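PDB 1JMX: amine Dehydrogenase from Pseudomonas putida, which probably transfers electrons through its two bound c-type hemes, as expected of the heme-carrying subunit of a quinohemoprotein amine dehydrogenase. Local coordinates for residues 363-377 / 389-401. Sequence-based numbering, arbitrary orientation.
Sequences DKVEEVKVVPAFSIA and VQGRFEAEAWGKD. With NI (nickel (II) ion), chain D.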
# COMPACT_ATOMS: atom_id res chain seq x y z
N ASP A 363 -38.30 5.55 21.98
CA ASP A 363 -39.10 4.52 22.64
C ASP A 363 -38.53 3.13 22.45
O ASP A 363 -38.39 2.38 23.42
CB ASP A 363 -40.59 4.59 22.22
CG ASP A 363 -40.80 4.67 20.70
OD1 ASP A 363 -39.81 4.71 19.92
OD2 ASP A 363 -41.98 4.67 20.29
N LYS A 364 -38.14 2.81 21.22
CA LYS A 364 -37.59 1.50 20.89
C LYS A 364 -36.60 1.58 19.73
O LYS A 364 -36.74 2.40 18.82
CB LYS A 364 -38.71 0.52 20.50
CG LYS A 364 -39.61 1.00 19.36
CD LYS A 364 -39.97 -0.14 18.40
CE LYS A 364 -38.78 -0.51 17.50
NZ LYS A 364 -39.02 -1.75 16.70
N VAL A 365 -35.60 0.70 19.77
CA VAL A 365 -34.59 0.65 18.73
C VAL A 365 -35.08 -0.31 17.65
O VAL A 365 -35.46 -1.45 17.92
CB VAL A 365 -33.21 0.20 19.27
CG1 VAL A 365 -32.19 0.25 18.16
CG2 VAL A 365 -32.77 1.10 20.41
N GLU A 366 -35.06 0.19 16.42
CA GLU A 366 -35.52 -0.53 15.25
C GLU A 366 -34.39 -1.14 14.40
O GLU A 366 -34.44 -2.32 14.04
CB GLU A 366 -36.29 0.46 14.40
CG GLU A 366 -37.26 -0.10 13.41
CD GLU A 366 -38.09 1.00 12.78
OE1 GLU A 366 -37.49 1.87 12.09
OE2 GLU A 366 -39.32 1.01 13.00
N GLU A 367 -33.38 -0.34 14.11
CA GLU A 367 -32.27 -0.75 13.26
C GLU A 367 -30.92 -0.42 13.91
O GLU A 367 -30.78 0.59 14.61
CB GLU A 367 -32.44 -0.04 11.91
CG GLU A 367 -31.17 0.33 11.17
CD GLU A 367 -30.54 -0.82 10.43
OE1 GLU A 367 -30.95 -1.98 10.65
OE2 GLU A 367 -29.64 -0.57 9.61
N VAL A 368 -29.92 -1.27 13.69
CA VAL A 368 -28.59 -1.05 14.25
C VAL A 368 -27.51 -1.10 13.17
O VAL A 368 -27.51 -1.99 12.33
CB VAL A 368 -28.25 -2.11 15.31
CG1 VAL A 368 -26.88 -1.82 15.91
CG2 VAL A 368 -29.30 -2.11 16.40
N LYS A 369 -26.61 -0.12 13.21
CA LYS A 369 -25.51 -0.03 12.25
C LYS A 369 -24.16 -0.05 12.96
O LYS A 369 -23.95 0.69 13.92
CB LYS A 369 -25.61 1.25 11.42
CG LYS A 369 -26.88 1.37 10.60
CD LYS A 369 -26.91 2.66 9.83
CE LYS A 369 -28.27 2.89 9.22
NZ LYS A 369 -28.70 1.73 8.40
N VAL A 370 -23.26 -0.90 12.50
CA VAL A 370 -21.93 -0.97 13.08
C VAL A 370 -21.07 0.11 12.42
O VAL A 370 -21.04 0.23 11.19
CB VAL A 370 -21.27 -2.36 12.87
CG1 VAL A 370 -19.82 -2.34 13.33
CG2 VAL A 370 -22.04 -3.41 13.65
N VAL A 371 -20.40 0.89 13.25
CA VAL A 371 -19.55 1.98 12.80
C VAL A 371 -18.12 1.76 13.30
O VAL A 371 -17.90 1.59 14.50
CB VAL A 371 -20.09 3.32 13.34
CG1 VAL A 371 -19.11 4.44 13.07
CG2 VAL A 371 -21.43 3.63 12.71
N PRO A 372 -17.14 1.70 12.38
CA PRO A 372 -17.30 1.84 10.92
C PRO A 372 -17.87 0.57 10.28
O PRO A 372 -17.67 -0.54 10.80
CB PRO A 372 -15.87 2.11 10.46
CG PRO A 372 -15.06 1.30 11.40
CD PRO A 372 -15.71 1.61 12.73
N ALA A 373 -18.57 0.73 9.17
CA ALA A 373 -19.17 -0.41 8.46
C ALA A 373 -18.09 -1.33 7.89
O ALA A 373 -18.27 -2.55 7.84
CB ALA A 373 -20.10 0.08 7.35
N PHE A 374 -17.00 -0.73 7.43
CA PHE A 374 -15.85 -1.45 6.88
C PHE A 374 -14.56 -0.84 7.45
O PHE A 374 -14.43 0.37 7.54
CB PHE A 374 -15.83 -1.38 5.35
CG PHE A 374 -14.67 -2.12 4.73
CD1 PHE A 374 -14.66 -3.52 4.70
CD2 PHE A 374 -13.58 -1.43 4.20
CE1 PHE A 374 -13.59 -4.22 4.15
CE2 PHE A 374 -12.50 -2.12 3.65
CZ PHE A 374 -12.50 -3.52 3.62
N SER A 375 -13.63 -1.70 7.85
CA SER A 375 -12.37 -1.22 8.41
C SER A 375 -11.24 -2.23 8.25
O SER A 375 -11.47 -3.40 7.97
CB SER A 375 -12.54 -0.85 9.89
OG SER A 375 -12.79 -1.99 10.69
N ILE A 376 -10.02 -1.77 8.46
CA ILE A 376 -8.84 -2.61 8.34
C ILE A 376 -8.06 -2.71 9.65
O ILE A 376 -7.63 -1.70 10.20
CB ILE A 376 -7.87 -2.07 7.22
CG1 ILE A 376 -8.56 -2.07 5.86
CG2 ILE A 376 -6.56 -2.86 7.20
CD1 ILE A 376 -8.91 -3.45 5.35
N ALA A 377 -7.89 -3.94 10.13
CA ALA A 377 -7.12 -4.22 11.33
C ALA A 377 -5.82 -4.83 10.81
O ALA A 377 -5.81 -5.44 9.74
CB ALA A 377 -7.86 -5.22 12.22
N VAL A 389 -2.73 -2.95 14.70
CA VAL A 389 -3.73 -1.94 14.38
C VAL A 389 -5.08 -2.56 14.74
O VAL A 389 -5.52 -3.54 14.14
CB VAL A 389 -3.70 -1.55 12.88
CG1 VAL A 389 -4.86 -0.64 12.54
CG2 VAL A 389 -2.38 -0.84 12.56
N GLN A 390 -5.69 -2.02 15.80
CA GLN A 390 -6.97 -2.49 16.30
C GLN A 390 -8.18 -2.10 15.47
O GLN A 390 -8.17 -1.10 14.73
CB GLN A 390 -7.23 -1.91 17.70
CG GLN A 390 -6.22 -2.21 18.77
CD GLN A 390 -6.47 -1.37 20.01
OE1 GLN A 390 -7.12 -0.32 19.95
NE2 GLN A 390 -5.95 -1.82 21.14
N GLY A 391 -9.22 -2.89 15.62
CA GLY A 391 -10.49 -2.59 14.99
C GLY A 391 -11.24 -1.99 16.17
O GLY A 391 -11.19 -2.54 17.28
N ARG A 392 -11.85 -0.82 16.01
CA ARG A 392 -12.59 -0.20 17.10
C ARG A 392 -13.98 0.10 16.60
O ARG A 392 -14.14 0.82 15.62
CB ARG A 392 -11.88 1.06 17.59
CG ARG A 392 -10.59 0.75 18.30
CD ARG A 392 -9.92 2.03 18.73
NE ARG A 392 -8.99 1.76 19.82
CZ ARG A 392 -9.30 1.88 21.10
NH1 ARG A 392 -10.52 2.26 21.47
NH2 ARG A 392 -8.40 1.57 22.03
N PHE A 393 -14.98 -0.45 17.28
CA PHE A 393 -16.34 -0.28 16.80
C PHE A 393 -17.34 0.31 17.76
O PHE A 393 -17.15 0.32 18.97
CB PHE A 393 -16.86 -1.62 16.29
CG PHE A 393 -15.92 -2.31 15.36
CD1 PHE A 393 -15.00 -3.24 15.85
CD2 PHE A 393 -15.93 -2.03 14.01
CE1 PHE A 393 -14.09 -3.86 15.00
CE2 PHE A 393 -15.03 -2.65 13.15
CZ PHE A 393 -14.11 -3.56 13.64
N GLU A 394 -18.44 0.76 17.18
CA GLU A 394 -19.53 1.36 17.93
C GLU A 394 -20.84 0.87 17.28
O GLU A 394 -20.87 0.58 16.08
CB GLU A 394 -19.40 2.88 17.83
CG GLU A 394 -19.96 3.63 19.00
CD GLU A 394 -19.03 3.70 20.18
OE1 GLU A 394 -17.96 4.35 20.08
OE2 GLU A 394 -19.38 3.15 21.24
N ALA A 395 -21.89 0.71 18.08
CA ALA A 395 -23.18 0.27 17.54
C ALA A 395 -24.13 1.46 17.49
O ALA A 395 -24.53 2.00 18.52
CB ALA A 395 -23.77 -0.83 18.40
N GLU A 396 -24.43 1.91 16.27
CA GLU A 396 -25.30 3.05 16.04
C GLU A 396 -26.78 2.66 15.93
O GLU A 396 -27.19 1.98 15.00
CB GLU A 396 -24.85 3.78 14.78
CG GLU A 396 -25.71 4.94 14.37
CD GLU A 396 -25.36 5.40 12.99
OE1 GLU A 396 -25.53 4.61 12.04
OE2 GLU A 396 -24.88 6.54 12.84
N ALA A 397 -27.57 3.13 16.89
CA ALA A 397 -29.00 2.84 16.96
C ALA A 397 -29.90 3.79 16.18
O ALA A 397 -29.66 4.99 16.15
CB ALA A 397 -29.44 2.79 18.41
N TRP A 398 -30.93 3.22 15.56
CA TRP A 398 -31.90 3.97 14.78
C TRP A 398 -33.32 3.55 15.12
O TRP A 398 -33.60 2.37 15.33
CB TRP A 398 -31.70 3.77 13.28
CG TRP A 398 -30.44 4.32 12.76
CD1 TRP A 398 -29.20 3.79 12.90
CD2 TRP A 398 -30.28 5.54 12.03
NE1 TRP A 398 -28.27 4.60 12.31
CE2 TRP A 398 -28.90 5.68 11.76
CE3 TRP A 398 -31.17 6.53 11.57
CZ2 TRP A 398 -28.38 6.77 11.06
CZ3 TRP A 398 -30.65 7.63 10.87
CH2 TRP A 398 -29.26 7.73 10.62
N GLY A 399 -34.22 4.52 15.11
CA GLY A 399 -35.61 4.25 15.40
C GLY A 399 -36.45 5.15 14.54
O GLY A 399 -36.04 5.55 13.45
N LYS A 400 -37.65 5.47 15.01
CA LYS A 400 -38.53 6.35 14.26
C LYS A 400 -39.15 7.33 15.22
O LYS A 400 -39.47 6.98 16.36
CB LYS A 400 -39.62 5.55 13.54
CG LYS A 400 -39.15 4.85 12.28
CD LYS A 400 -40.33 4.41 11.45
CE LYS A 400 -39.88 3.93 10.06
NZ LYS A 400 -39.03 2.71 10.11
N ASP A 401 -39.29 8.57 14.78
CA ASP A 401 -39.89 9.58 15.63
C ASP A 401 -41.42 9.56 15.52
O ASP A 401 -42.00 8.71 14.82
CB ASP A 401 -39.31 10.96 15.32
CG ASP A 401 -39.57 11.41 13.91
OD1 ASP A 401 -40.35 10.76 13.18
OD2 ASP A 401 -39.01 12.45 13.53
NI NI D . -30.46 -3.79 10.17
O HOH W 1 -38.65 3.51 16.86
O HOH W 2 -35.58 3.64 11.64
O HOH W 3 -11.86 -0.20 13.01
O HOH W 4 -8.76 -0.27 12.23
O HOH W 5 -29.75 -5.69 9.68
O HOH W 6 -31.63 -4.66 11.83
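V368 and V370 share one face of an antiparallel strand pair with A395 and A397; V365 and the F393 ring extend the apolar patch at its two ends. V365 CG1, placed anti to its backbone nitrogen (chi1 -177°), rests 3.8 Å from A397 CB; V368 CG1 meets A395 CB, and V370 CG1 approaches F393 CD2 obliquely. Strands 406-420 and 462-470 cover this buried face, as expected for the core of an E-set, immunoglobulin-like domain. At the cis peptide before P372, the proline CD packs obliquely against F393 CD2. F393 CE2 lies 3.4 Å from S375 OG. Past this break water bridges take over: one links S375 OG to R392 N, another I376 O to Q390 O.

Between 367-371 and 394-400, E367, K369 and V371 form the hydrogen-bonded pairs with W398, E396 and E394. At the far end W398 O accepts from both E366 N (2.8 Å) and E367 N (3.0 Å), a classic beta bulge.

The polar face carries a chain of side chains. K369 CE lies over the five-membered ring of W398, 3.8 Å from its centroid, a CH-pi contact. W398 NE1 donates in its ring plane to E396 OE1 (2.8 Å), while R408 holds E396 OE2. Bent at chi4 (-54°), K369 brings NZ to the anti lone pair of E367 OE2; E367 OE1 binds the nickel ion at 1.9 Å, with two waters as further ligands. At the rim, K400 NZ bridges to E366 OE1 at 2.6 Å. Shared between lysine and nickel, the E367 carboxylate is probably held as an anion.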